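Local structure of carboxypeptidase D (Drosophila melanogaster, 3MN8) at residues R87-P92 against K340-D345. The protein removes C-terminal arginine or lysine from peptides and proteins as a zinc-dependent carboxypeptidase, this piece holding its first, active carboxypeptidase-like domain. Numbering follows the deposited sequence.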
ATOM      1  N   ARG A  87      -0.210 -18.270  -4.256  1.00 51.84           N
ATOM      2  CA  ARG A  87       0.518 -17.492  -3.267  1.00 42.48           C
ATOM      3  C   ARG A  87       1.008 -18.492  -2.237  1.00 40.58           C
ATOM      4  O   ARG A  87       0.209 -19.201  -1.635  1.00 30.21           O
ATOM      5  CB  ARG A  87      -0.398 -16.457  -2.600  1.00 19.30           C
ATOM      6  CG  ARG A  87       0.296 -15.154  -2.209  1.00 22.94           C
ATOM      7  CD  ARG A  87      -0.561 -14.305  -1.297  1.00 23.33           C
ATOM      8  NE  ARG A  87      -0.470 -14.769   0.083  1.00 39.38           N
ATOM      9  CZ  ARG A  87      -1.395 -15.494   0.695  1.00 39.76           C
ATOM     10  NH1 ARG A  87      -2.504 -15.847   0.063  1.00 51.10           N
ATOM     11  NH2 ARG A  87      -1.206 -15.861   1.944  1.00 47.39           N
ATOM     12  N   ASN A  88       2.317 -18.581  -2.049  1.00 44.90           N
ATOM     13  CA  ASN A  88       2.845 -19.515  -1.061  1.00 32.73           C
ATOM     14  C   ASN A  88       2.305 -19.201   0.327  1.00 39.66           C
ATOM     15  O   ASN A  88       2.228 -18.038   0.737  1.00 43.53           O
ATOM     16  CB  ASN A  88       4.368 -19.494  -1.056  1.00 45.32           C
ATOM     17  CG  ASN A  88       4.951 -19.886  -2.396  1.00 63.07           C
ATOM     18  OD1 ASN A  88       5.708 -19.124  -3.008  1.00 73.40           O
ATOM     19  ND2 ASN A  88       4.591 -21.076  -2.870  1.00 68.14           N
ATOM     20  N   LEU A  89       1.920 -20.241   1.048  1.00 30.96           N
ATOM     21  CA  LEU A  89       1.386 -20.060   2.377  1.00 29.09           C
ATOM     22  C   LEU A  89       2.262 -19.073   3.144  1.00 35.08           C
ATOM     23  O   LEU A  89       3.484 -19.172   3.129  1.00 37.92           O
ATOM     24  CB  LEU A  89       1.329 -21.400   3.105  1.00 27.72           C
ATOM     25  CG  LEU A  89       0.408 -21.437   4.325  1.00 25.28           C
ATOM     26  CD1 LEU A  89      -1.033 -21.447   3.856  1.00 13.61           C
ATOM     27  CD2 LEU A  89       0.693 -22.648   5.181  1.00 37.16           C
ATOM     28  N   LEU A  90       1.622 -18.110   3.792  1.00 32.38           N
ATOM     29  CA  LEU A  90       2.302 -17.167   4.668  1.00 37.57           C
ATOM     30  C   LEU A  90       3.202 -16.173   3.944  1.00 37.16           C
ATOM     31  O   LEU A  90       3.948 -15.438   4.585  1.00 32.35           O
ATOM     32  CB  LEU A  90       3.068 -17.895   5.776  1.00 34.00           C
ATOM     33  CG  LEU A  90       2.144 -18.533   6.819  1.00 36.50           C
ATOM     34  CD1 LEU A  90       2.905 -19.307   7.889  1.00 14.77           C
ATOM     35  CD2 LEU A  90       1.282 -17.450   7.443  1.00 30.07           C
ATOM     36  N   THR A  91       3.129 -16.147   2.617  1.00 27.18           N
ATOM     37  CA  THR A  91       3.700 -15.030   1.880  1.00 37.50           C
ATOM     38  C   THR A  91       2.726 -13.867   1.910  1.00 38.00           C
ATOM     39  O   THR A  91       1.555 -14.040   1.552  1.00 23.73           O
ATOM     40  CB  THR A  91       4.005 -15.358   0.407  1.00 27.42           C
ATOM     41  OG1 THR A  91       5.046 -16.343   0.335  1.00 22.27           O
ATOM     42  CG2 THR A  91       4.464 -14.101  -0.309  1.00 11.37           C
ATOM     43  N   PRO A  92       3.211 -12.684   2.346  1.00 33.78           N
ATOM     44  CA  PRO A  92       2.433 -11.444   2.465  1.00 30.20           C
ATOM     45  C   PRO A  92       2.072 -10.843   1.115  1.00 39.74           C
ATOM     46  O   PRO A  92       2.966 -10.537   0.318  1.00 35.53           O
ATOM     47  CB  PRO A  92       3.386 -10.490   3.196  1.00 25.31           C
ATOM     48  CG  PRO A  92       4.504 -11.347   3.720  1.00 26.66           C
ATOM     49  CD  PRO A  92       4.599 -12.513   2.811  1.00 21.14           C
ATOM     50  N   LYS A 340       3.396 -13.954  12.193  1.00 28.38           N
ATOM     51  CA  LYS A 340       2.484 -14.538  11.241  1.00 31.60           C
ATOM     52  C   LYS A 340       2.307 -15.984  11.637  1.00 39.54           C
ATOM     53  O   LYS A 340       3.157 -16.541  12.354  1.00 26.16           O
ATOM     54  CB  LYS A 340       3.015 -14.415   9.809  1.00 38.40           C
ATOM     55  CG  LYS A 340       4.305 -15.153   9.492  1.00 27.91           C
ATOM     56  CD  LYS A 340       4.571 -15.049   7.993  1.00 22.72           C
ATOM     57  CE  LYS A 340       5.894 -15.648   7.589  1.00 16.94           C
ATOM     58  NZ  LYS A 340       6.204 -15.263   6.183  1.00 22.65           N
ATOM     59  N   GLY A 341       1.195 -16.577  11.205  1.00 22.44           N
ATOM     60  CA  GLY A 341       0.894 -17.942  11.584  1.00 16.97           C
ATOM     61  C   GLY A 341      -0.440 -18.473  11.115  1.00 25.36           C
ATOM     62  O   GLY A 341      -1.138 -17.874  10.288  1.00 17.30           O
ATOM     63  N   LEU A 342      -0.793 -19.627  11.662  1.00 35.72           N
ATOM     64  CA  LEU A 342      -2.004 -20.310  11.262  1.00 36.16           C
ATOM     65  C   LEU A 342      -2.895 -20.554  12.447  1.00 38.38           C
ATOM     66  O   LEU A 342      -2.438 -20.987  13.510  1.00 42.35           O
ATOM     67  CB  LEU A 342      -1.670 -21.652  10.625  1.00 31.01           C
ATOM     68  CG  LEU A 342      -0.725 -21.602   9.423  1.00 30.35           C
ATOM     69  CD1 LEU A 342      -0.341 -23.019   9.049  1.00 30.84           C
ATOM     70  CD2 LEU A 342      -1.337 -20.849   8.230  1.00 27.79           C
ATOM     71  N   VAL A 343      -4.175 -20.272  12.261  1.00 29.54           N
ATOM     72  CA  VAL A 343      -5.168 -20.694  13.221  1.00 30.98           C
ATOM     73  C   VAL A 343      -5.799 -21.904  12.573  1.00 37.14           C
ATOM     74  O   VAL A 343      -6.347 -21.837  11.465  1.00 28.75           O
ATOM     75  CB  VAL A 343      -6.212 -19.608  13.510  1.00 35.41           C
ATOM     76  CG1 VAL A 343      -7.296 -20.145  14.433  1.00 12.22           C
ATOM     77  CG2 VAL A 343      -5.536 -18.379  14.098  1.00 28.11           C
ATOM     78  N   THR A 344      -5.698 -23.027  13.266  1.00 50.67           N
ATOM     79  CA  THR A 344      -6.050 -24.286  12.664  1.00 51.32           C
ATOM     80  C   THR A 344      -6.962 -25.129  13.544  1.00 50.09           C
ATOM     81  O   THR A 344      -7.092 -24.891  14.748  1.00 43.78           O
ATOM     82  CB  THR A 344      -4.793 -25.092  12.364  1.00 51.15           C
ATOM     83  OG1 THR A 344      -5.119 -26.148  11.457  1.00 71.11           O
ATOM     84  CG2 THR A 344      -4.217 -25.679  13.657  1.00 35.32           C
ATOM     85  N   ASP A 345      -7.603 -26.098  12.899  1.00 38.70           N
ATOM     86  CA  ASP A 345      -8.356 -27.157  13.547  1.00 35.66           C
ATOM     87  C   ASP A 345      -7.503 -27.929  14.507  1.00 46.95           C
ATOM     88  O   ASP A 345      -6.271 -27.791  14.526  1.00 32.26           O
ATOM     89  CB  ASP A 345      -8.745 -28.190  12.496  1.00 27.89           C
ATOM     90  CG  ASP A 345     -10.173 -28.119  12.138  1.00 31.41           C
ATOM     91  OD1 ASP A 345     -10.579 -28.823  11.186  1.00 55.83           O
ATOM     92  OD2 ASP A 345     -10.883 -27.358  12.822  1.00 27.84           O
TER
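Leu90 and Lys340 are the residues whose CA atoms lie nearest, 7.1 Å apart, where a type II turn from Asn88 to Thr91 faces strand 339-344; no backbone-to-backbone hydrogen bond joins the two. The turn is closed by Thr91 N on Asn88 O (2.8 Å), and Leu90, at its third position, has the positive phi expected there. Lys340 carries the polar link: beyond CG its chain is extended, and Lys340 NZ donates to Leu90 O at 2.8 Å. The C=O...N angle is 146°, and NZ lies 31° out of the carbonyl plane. On the way Lys340 CD passes Leu90 CB at 3.9 Å, so the methylene chain adds apolar packing to the bond. Leu90 turns CD2 onto the strand backbone, 3.8 Å from Gly341 O. Leu89 and Leu342 meet tip to tip, Leu89 CD2 lying 4.0 Å from Leu342 CD1. Within the loop, a nearly straight bond (174°) from Arg87 NE to Thr91 O, 2.6 Å long, ties the residue before the turn to the turn's last carbonyl, with Thr91 O nearly in the guanidinium plane. Glu373 takes Leu90 N and pairs with Arg87, Trp375 NE1 shares Leu90 O with the lysine, and Glu408 forms a salt bridge with Lys340. The contact thus joins the catalytic domain to the transthyretin-like domain: the loop between strands 74-80 and 93-97 packs against strand 339-344, which lies between strands 373-376 and 410-415.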